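PDB 4WCG: ORF112 from Cyprinid herpesvirus 3, which binds left-handed Z-DNA through its C-terminal Zalpha domain, the part described here, and may also bind RNA. Local coordinates for residues Pro37-Asn43 and Arg74-Met79. Numbering follows the deposited sequence.
Sequences PISEEMN and RHLYRM. With SO4 (sulfate ion), chain F; nucleotides of chain D; nucleotides of chain C.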
# COMPACT_ATOMS: atom_id res chain seq x y z
N PRO A 37 7.62 -15.13 -3.18
CA PRO A 37 8.51 -14.16 -2.53
C PRO A 37 8.45 -12.79 -3.21
O PRO A 37 7.73 -12.62 -4.19
CB PRO A 37 9.91 -14.79 -2.71
CG PRO A 37 9.66 -16.21 -3.12
CD PRO A 37 8.38 -16.18 -3.88
N ILE A 38 9.19 -11.82 -2.67
CA ILE A 38 9.32 -10.51 -3.30
C ILE A 38 10.73 -10.32 -3.85
O ILE A 38 11.71 -10.43 -3.12
CB ILE A 38 9.02 -9.36 -2.33
CG1 ILE A 38 7.55 -9.39 -1.89
CG2 ILE A 38 9.36 -8.01 -2.96
CD1 ILE A 38 6.57 -9.17 -3.03
N SER A 39 10.82 -10.05 -5.15
CA SER A 39 12.09 -9.76 -5.80
C SER A 39 12.25 -8.26 -6.00
O SER A 39 11.40 -7.62 -6.62
CB SER A 39 12.17 -10.48 -7.15
OG SER A 39 13.18 -9.92 -7.97
N GLU A 40 13.34 -7.70 -5.49
CA GLU A 40 13.59 -6.28 -5.71
C GLU A 40 13.88 -6.04 -7.19
O GLU A 40 13.54 -4.99 -7.74
CB GLU A 40 14.75 -5.78 -4.84
CG GLU A 40 15.15 -4.32 -5.07
CD GLU A 40 14.01 -3.31 -4.88
OE1 GLU A 40 13.01 -3.62 -4.19
OE2 GLU A 40 14.14 -2.18 -5.42
N GLU A 41 14.49 -7.03 -7.85
CA GLU A 41 14.69 -6.96 -9.29
C GLU A 41 13.36 -6.81 -10.03
O GLU A 41 13.24 -6.01 -10.96
CB GLU A 41 15.44 -8.20 -9.78
CG GLU A 41 15.60 -8.28 -11.29
CD GLU A 41 16.73 -9.19 -11.70
OE1 GLU A 41 17.83 -9.06 -11.13
OE2 GLU A 41 16.51 -10.05 -12.59
N MET A 42 12.35 -7.58 -9.60
CA MET A 42 11.01 -7.47 -10.19
C MET A 42 10.40 -6.09 -9.91
O MET A 42 9.77 -5.49 -10.78
CB MET A 42 10.10 -8.58 -9.65
CG MET A 42 8.65 -8.47 -10.09
SD MET A 42 8.43 -8.54 -11.87
CE MET A 42 8.56 -10.30 -12.17
N ASN A 43 10.59 -5.60 -8.69
CA ASN A 43 10.10 -4.27 -8.33
C ASN A 43 10.60 -3.21 -9.29
O ASN A 43 9.84 -2.38 -9.79
CB ASN A 43 10.51 -3.91 -6.92
CG ASN A 43 9.71 -4.64 -5.87
OD1 ASN A 43 8.60 -5.10 -6.14
ND2 ASN A 43 10.27 -4.76 -4.68
N ARG A 74 1.35 -9.12 -6.75
CA ARG A 74 1.96 -9.29 -5.44
C ARG A 74 2.99 -8.18 -5.21
O ARG A 74 3.06 -7.58 -4.11
CB ARG A 74 2.61 -10.67 -5.32
CG ARG A 74 3.10 -11.00 -3.90
CD ARG A 74 3.51 -12.44 -3.75
NE ARG A 74 4.71 -12.75 -4.51
CZ ARG A 74 4.72 -13.47 -5.63
NH1 ARG A 74 3.58 -13.93 -6.12
NH2 ARG A 74 5.86 -13.71 -6.25
N HIS A 75 3.77 -7.90 -6.24
CA HIS A 75 4.80 -6.87 -6.10
C HIS A 75 4.22 -5.45 -6.06
O HIS A 75 4.67 -4.63 -5.27
CB HIS A 75 5.84 -7.01 -7.21
CG HIS A 75 6.74 -8.19 -7.05
ND1 HIS A 75 6.32 -9.49 -7.25
CD2 HIS A 75 8.04 -8.27 -6.68
CE1 HIS A 75 7.33 -10.32 -7.03
NE2 HIS A 75 8.38 -9.61 -6.68
N LEU A 76 3.21 -5.17 -6.89
CA LEU A 76 2.56 -3.85 -6.87
C LEU A 76 1.99 -3.54 -5.50
O LEU A 76 2.21 -2.46 -4.93
CB LEU A 76 1.43 -3.77 -7.91
CG LEU A 76 1.86 -3.63 -9.37
CD1 LEU A 76 0.68 -3.94 -10.30
CD2 LEU A 76 2.37 -2.21 -9.62
N TYR A 77 1.24 -4.48 -4.94
CA TYR A 77 0.62 -4.21 -3.65
C TYR A 77 1.66 -4.05 -2.54
O TYR A 77 1.51 -3.20 -1.68
CB TYR A 77 -0.39 -5.30 -3.30
CG TYR A 77 -1.74 -5.09 -3.98
CD1 TYR A 77 -1.98 -5.57 -5.27
CD2 TYR A 77 -2.74 -4.38 -3.35
CE1 TYR A 77 -3.20 -5.38 -5.88
CE2 TYR A 77 -3.96 -4.17 -3.94
CZ TYR A 77 -4.19 -4.67 -5.22
OH TYR A 77 -5.42 -4.44 -5.79
N ARG A 78 2.73 -4.84 -2.55
CA ARG A 78 3.74 -4.63 -1.53
C ARG A 78 4.45 -3.29 -1.70
O ARG A 78 4.74 -2.61 -0.71
CB ARG A 78 4.73 -5.79 -1.51
CG ARG A 78 4.09 -7.09 -0.99
CD ARG A 78 3.41 -6.94 0.39
NE ARG A 78 2.99 -8.24 0.92
CZ ARG A 78 2.38 -8.44 2.09
NH1 ARG A 78 2.09 -7.42 2.91
NH2 ARG A 78 2.06 -9.68 2.46
N MET A 79 4.72 -2.88 -2.95
CA MET A 79 5.33 -1.56 -3.19
C MET A 79 4.40 -0.42 -2.78
O MET A 79 4.87 0.66 -2.39
CB MET A 79 5.74 -1.38 -4.65
CG MET A 79 7.10 -2.01 -4.93
SD MET A 79 7.80 -1.52 -6.52
CE MET A 79 6.66 -2.35 -7.65
S SO4 F . 16.18 -9.68 -5.80
O1 SO4 F . 15.42 -9.46 -4.58
O2 SO4 F . 16.25 -8.44 -6.57
O3 SO4 F . 15.54 -10.71 -6.62
O4 SO4 F . 17.53 -10.11 -5.46
P DG D 5 -4.40 -11.73 -8.92
OP1 DG D 5 -4.50 -10.80 -10.02
OP2 DG D 5 -4.20 -13.13 -9.22
O5' DG D 5 -3.25 -11.21 -7.98
C5' DG D 5 -2.96 -11.88 -6.78
C4' DG D 5 -1.94 -11.11 -5.98
O4' DG D 5 -2.47 -9.82 -5.62
C3' DG D 5 -1.58 -11.78 -4.66
O3' DG D 5 -0.37 -12.48 -4.89
C2' DG D 5 -1.40 -10.63 -3.69
C1' DG D 5 -2.16 -9.47 -4.29
N9 DG D 5 -3.40 -9.08 -3.64
C8 DG D 5 -3.76 -7.80 -3.30
N7 DG D 5 -4.95 -7.72 -2.79
C5 DG D 5 -5.42 -9.02 -2.80
C6 DG D 5 -6.64 -9.55 -2.36
O6 DG D 5 -7.59 -8.96 -1.85
N1 DG D 5 -6.71 -10.92 -2.57
C2 DG D 5 -5.72 -11.68 -3.12
N2 DG D 5 -5.97 -12.98 -3.23
N3 DG D 5 -4.56 -11.20 -3.52
C4 DG D 5 -4.48 -9.87 -3.33
P DC D 4 -6.95 -6.45 -8.21
OP1 DC D 4 -5.70 -5.68 -8.11
OP2 DC D 4 -7.31 -7.05 -9.50
O5' DC D 4 -6.93 -7.60 -7.09
C5' DC D 4 -5.72 -8.17 -6.67
C4' DC D 4 -5.86 -9.69 -6.59
O4' DC D 4 -6.80 -10.03 -5.53
C3' DC D 4 -6.39 -10.36 -7.86
O3' DC D 4 -5.72 -11.61 -8.05
C2' DC D 4 -7.86 -10.60 -7.52
C1' DC D 4 -7.76 -10.94 -6.03
N1 DC D 4 -9.02 -10.75 -5.30
C2 DC D 4 -9.87 -11.83 -5.09
O2 DC D 4 -9.53 -12.94 -5.53
N3 DC D 4 -11.04 -11.64 -4.42
C4 DC D 4 -11.35 -10.42 -3.97
N4 DC D 4 -12.51 -10.27 -3.32
C5 DC D 4 -10.50 -9.30 -4.19
C6 DC D 4 -9.36 -9.51 -4.84
P DG C 5 -2.33 -9.03 12.12
OP1 DG C 5 -1.61 -8.11 12.93
OP2 DG C 5 -3.32 -9.87 12.74
O5' DG C 5 -3.03 -8.23 10.95
C5' DG C 5 -3.82 -8.92 10.02
C4' DG C 5 -4.28 -7.99 8.92
O4' DG C 5 -3.15 -7.39 8.28
C3' DG C 5 -5.06 -8.71 7.84
O3' DG C 5 -6.44 -8.56 8.12
C2' DG C 5 -4.66 -7.99 6.57
C1' DG C 5 -3.33 -7.34 6.88
N9 DG C 5 -2.15 -7.94 6.26
C8 DG C 5 -1.18 -7.25 5.59
N7 DG C 5 -0.21 -8.00 5.18
C5 DG C 5 -0.55 -9.27 5.60
C6 DG C 5 0.12 -10.50 5.46
O6 DG C 5 1.19 -10.73 4.90
N1 DG C 5 -0.58 -11.54 6.05
C2 DG C 5 -1.76 -11.41 6.72
N2 DG C 5 -2.28 -12.53 7.23
N3 DG C 5 -2.39 -10.27 6.88
C4 DG C 5 -1.75 -9.25 6.29
O HOH W 1 6.99 -5.52 -3.93
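Three hydrogen bonds tie the lead-in to helix 40-52 onto the recognition helix of this winged helix-turn-helix Zalpha domain. Arg-74 grips Pro-37 O in a fork, NE and NH2 each 3.0 Å from it at 146°, while its NH1 pairs with a DNA phosphate. Ser-39 N donates to His-75 NE2 (2.9 Å, 167°); with ND1 bonded to Glu-71 O, the imidazole is held at both nitrogens. A water bridges Asn-43 OD1 and His-75 O, 2.8 Å from each.

Apolar contacts sandwich the same ring: Ile-38 CD1 lies 4.0 Å from the His-75 ring centroid, 6° off the normal, and Met-42 CG 3.5 Å from it over the opposite face, both CH-pi. Met-79 SD meets Asn-43 CB at 3.6 Å.

On the DNA side of helix 69-81, Tyr-77 OH bonds DC4 OP1 of chain D (2.6 Å), its ring face against DG5 of chain D (CG to C8 3.4 Å). Inward, Met-79 and His-75 pack on Ile-46 of helix 40-52, and Met-42 reaches Leu-65 of helix 58-65; Trp-94, in strand 94-95, meets Tyr-77 edge-to-face.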